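Local coordinates for cAMP-dependent protein kinase regulatory subunit (Saccharomyces cerevisiae, PDB 6XQK) that binds and inhibits the protein kinase A catalytic subunit until cAMP releases it, and pairs with a second copy through its N-terminal docking and dimerization domain, at the interface of chains A and B. Coordinates in Å, arbitrary orientation; residue numbers count along the deposited sequence, not the author numbering. Chains: chain A/B, cAMP-dependent protein kinase regulatory subunit.

Two helical hairpins, each made of helix 8-24 and its second helix (29-49 in chain A, 29-48 in chain B), pack against one another as the docking and dimerization (D/D) domain. Contacts 1 and 2 are neighbouring patches of the A–B interface, their C-alpha centres about 10 Å apart, and A:Phe37 belongs to both. Contact 1 brings the first helix of chain A and A:Phe37 onto the hairpin of chain B; contact 2 is the second helix meeting its own copy across the two-fold. Contact 1 has a twin with the chains exchanged, so aromatic packing probably extends to both sides of contact 2; the deposited assembly holds four copies.

Contact 1: the interface of chains A and B. Residues chain A 10, 13-14, 37; chain B 17, 29-30, 33.
A:Phe37 lies with one ring face against B:Ser33, whose CB sits over the ring centre, 3.5 Å from the centroid, in a CH-pi contact. B:Leu30 CD2 meets the rim of the same ring, level with it. The ring's far end, CZ, comes 3.9 Å from CZ of B:Phe17, the two side chains reaching in from different sides. B:Phe29 packs between this ring and helix 8-24 of chain A: its CE1 is 3.8 Å from A:Phe37 CE1, while CZ reaches CB of A:Leu14. A chi1 of -178°, which sets CG opposite the backbone N, lays one face of the B:Phe29 ring against that first helix. A:Leu14 continues the apolar layer, its CD1 packing 3.8 Å from B:Phe17 CE2 as the two side chains run antiparallel alongside each other.

Towards the rim, A:Glu13 contributes mainly its aliphatic stem: CB rests against B:Phe29 CD1 at 3.5 Å. The chain bends at chi2 (-79°), and the carboxylate ends beside the B:Leu30 methyls, with OE1 nearest CD2. A:Ser10 lies over the same face of B:Phe29 as A:Glu13, toward the CD2–CE2 edge, with CB near CD2 and its backbone O above the plane, offset toward the rim. On the opposite face lies the hydroxyl of B:Ser33, which turns back into its own helix: OG donates to the carbonyl O of B:Phe29 at 2.8 Å, approaching from above the carbonyl plane.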
# COMPACT_ATOMS: atom_id res chain seq x y z
N SER A 10 -4.96 18.84 4.84
CA SER A 10 -3.62 18.33 4.55
C SER A 10 -2.66 18.56 5.73
O SER A 10 -1.90 17.66 6.09
CB SER A 10 -3.07 18.99 3.29
OG SER A 10 -3.91 18.69 2.19
N GLU A 13 -3.67 16.00 8.50
CA GLU A 13 -3.18 14.65 8.21
C GLU A 13 -1.66 14.54 8.33
O GLU A 13 -1.13 13.50 8.75
CB GLU A 13 -3.63 14.19 6.82
CG GLU A 13 -5.11 13.96 6.70
CD GLU A 13 -5.64 12.65 7.27
OE1 GLU A 13 -4.87 11.87 7.88
OE2 GLU A 13 -6.85 12.42 7.09
N LEU A 14 -0.95 15.61 7.97
CA LEU A 14 0.50 15.65 8.08
C LEU A 14 0.90 15.72 9.55
O LEU A 14 1.84 15.05 9.95
CB LEU A 14 1.07 16.82 7.29
CG LEU A 14 2.57 16.91 7.25
CD1 LEU A 14 3.18 15.70 6.58
CD2 LEU A 14 3.01 18.17 6.53
N PHE A 37 -0.34 5.09 6.05
CA PHE A 37 -1.17 5.70 5.02
C PHE A 37 -2.14 4.72 4.37
O PHE A 37 -3.29 5.09 4.09
CB PHE A 37 -0.31 6.43 3.99
CG PHE A 37 0.15 7.74 4.58
CD1 PHE A 37 -0.76 8.73 4.94
CD2 PHE A 37 1.49 7.97 4.82
CE1 PHE A 37 -0.33 9.93 5.49
CE2 PHE A 37 1.91 9.18 5.37
CZ PHE A 37 0.99 10.14 5.72
N PHE B 17 9.43 13.50 1.79
CA PHE B 17 7.98 13.39 1.76
C PHE B 17 7.34 14.77 1.88
O PHE B 17 6.53 15.12 1.03
CB PHE B 17 7.49 12.44 2.86
CG PHE B 17 5.99 12.41 3.02
CD1 PHE B 17 5.17 12.01 1.98
CD2 PHE B 17 5.40 12.78 4.22
CE1 PHE B 17 3.79 11.97 2.13
CE2 PHE B 17 4.02 12.75 4.36
CZ PHE B 17 3.23 12.34 3.33
N PHE B 29 -4.81 13.95 -0.20
CA PHE B 29 -3.60 13.79 0.58
C PHE B 29 -3.29 12.32 0.92
O PHE B 29 -2.16 11.88 0.72
CB PHE B 29 -3.66 14.66 1.87
CG PHE B 29 -2.42 14.60 2.74
CD1 PHE B 29 -2.26 13.60 3.69
CD2 PHE B 29 -1.38 15.51 2.56
CE1 PHE B 29 -1.09 13.51 4.44
CE2 PHE B 29 -0.23 15.44 3.34
CZ PHE B 29 -0.08 14.43 4.27
N LEU B 30 -4.28 11.57 1.44
CA LEU B 30 -4.08 10.18 1.83
C LEU B 30 -3.66 9.30 0.68
O LEU B 30 -2.75 8.46 0.86
CB LEU B 30 -5.32 9.60 2.53
CG LEU B 30 -5.60 10.07 3.93
CD1 LEU B 30 -6.78 9.37 4.48
CD2 LEU B 30 -4.40 9.83 4.85
N SER B 33 -0.10 10.21 -0.47
CA SER B 33 0.88 9.76 0.52
C SER B 33 1.06 8.25 0.51
O SER B 33 2.19 7.78 0.57
CB SER B 33 0.49 10.26 1.91
OG SER B 33 0.33 11.66 1.90

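Contact 2: the interface of chains A and B. Residues chain A 31, 34, 37-38; chain B 34, 37-38, 41.
A:Asn38 and B:Asn38 face each other across the two-fold and trade a pair of hydrogen bonds. A:Asn38 ND2 donates to OD1 of B:Asn38 at 3.2 Å, and B:Asn38 ND2 returns the bond to OD1 of A:Asn38 at 3.3 Å. Both are nearly straight, and each donor lies in the carbonyl plane on a lone pair. The amides are only 18° apart, so they close a nearly flat ring that fixes the rotation of both side chains. An alanine in place of A:Asn38 would remove both bonds at once and is likely to leave the B:Asn38 amide without its mate and freer to turn.

On the far side of the alanine packing from the amides, the rings of A:Phe37 and B:Phe37 meet along their CD2–CE2 sides, with the two CE2 atoms 3.5 Å apart. Matching chi1 values near -77°, CG beside the backbone N, turn the rings to meet this way. The backbones themselves put B:Phe37 CB 3.6 Å from A:Ala34 CA and A:Phe37 CB 3.7 Å from B:Ala34 CA. The small alanine side chains probably allow the helices to approach this closely. Farther out, B:Leu41 CD1 packs on A:Ala34 CB at 3.6 Å, and the A:Gln31 side chain, bent at chi2 (64°), lies roughly perpendicular to that leucine with its amide against the methyls. Together the second helices form a symmetric seam that pairs two regulatory subunits through their D/D domains, within a deposited assembly of four copies.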
# COMPACT_ATOMS: atom_id res chain seq x y z
N GLN A 31 8.50 1.50 5.67
CA GLN A 31 7.49 0.46 5.92
C GLN A 31 6.42 0.94 6.89
O GLN A 31 5.24 0.71 6.67
CB GLN A 31 8.12 -0.84 6.42
CG GLN A 31 7.17 -2.02 6.44
CD GLN A 31 6.70 -2.38 5.07
OE1 GLN A 31 7.46 -2.88 4.24
NE2 GLN A 31 5.43 -2.12 4.79
N ALA A 34 4.25 3.62 4.94
CA ALA A 34 3.36 2.99 3.97
C ALA A 34 2.20 2.30 4.71
O ALA A 34 1.05 2.50 4.36
CB ALA A 34 4.12 1.99 3.11
N PHE A 37 -0.34 5.09 6.05
CA PHE A 37 -1.17 5.70 5.02
C PHE A 37 -2.14 4.72 4.37
O PHE A 37 -3.29 5.09 4.09
CB PHE A 37 -0.31 6.43 3.99
CG PHE A 37 0.15 7.74 4.58
CD1 PHE A 37 -0.76 8.73 4.94
CD2 PHE A 37 1.49 7.97 4.82
CE1 PHE A 37 -0.33 9.93 5.49
CE2 PHE A 37 1.91 9.18 5.37
CZ PHE A 37 0.99 10.14 5.72
N ASN A 38 -1.72 3.46 4.23
CA ASN A 38 -2.60 2.42 3.72
C ASN A 38 -3.72 2.15 4.73
O ASN A 38 -4.85 1.85 4.31
CB ASN A 38 -1.83 1.16 3.44
CG ASN A 38 -0.98 1.24 2.19
OD1 ASN A 38 -1.34 1.87 1.19
ND2 ASN A 38 0.16 0.59 2.19
N ALA B 34 -0.04 7.49 0.40
CA ALA B 34 0.05 6.03 0.31
C ALA B 34 0.78 5.64 -0.99
O ALA B 34 1.69 4.82 -0.93
CB ALA B 34 -1.33 5.40 0.34
N PHE B 37 4.68 6.37 -0.53
CA PHE B 37 5.39 5.43 0.32
C PHE B 37 5.44 4.03 -0.27
O PHE B 37 6.46 3.35 -0.14
CB PHE B 37 4.85 5.45 1.75
CG PHE B 37 5.34 6.67 2.49
CD1 PHE B 37 6.69 6.87 2.69
CD2 PHE B 37 4.45 7.65 2.90
CE1 PHE B 37 7.15 8.00 3.36
CE2 PHE B 37 4.91 8.78 3.57
CZ PHE B 37 6.26 8.95 3.79
N ASN B 38 4.38 3.63 -0.97
CA ASN B 38 4.36 2.33 -1.64
C ASN B 38 5.37 2.32 -2.76
O ASN B 38 5.97 1.28 -3.02
CB ASN B 38 2.98 2.01 -2.17
CG ASN B 38 1.99 1.62 -1.12
OD1 ASN B 38 2.31 0.98 -0.13
ND2 ASN B 38 0.76 1.99 -1.32
N LEU B 41 8.98 2.11 -1.28
CA LEU B 41 9.24 0.72 -0.94
C LEU B 41 9.58 -0.07 -2.20
O LEU B 41 10.49 -0.88 -2.19
CB LEU B 41 8.01 0.09 -0.27
CG LEU B 41 7.77 0.46 1.20
CD1 LEU B 41 6.53 -0.21 1.69
CD2 LEU B 41 8.96 0.07 2.08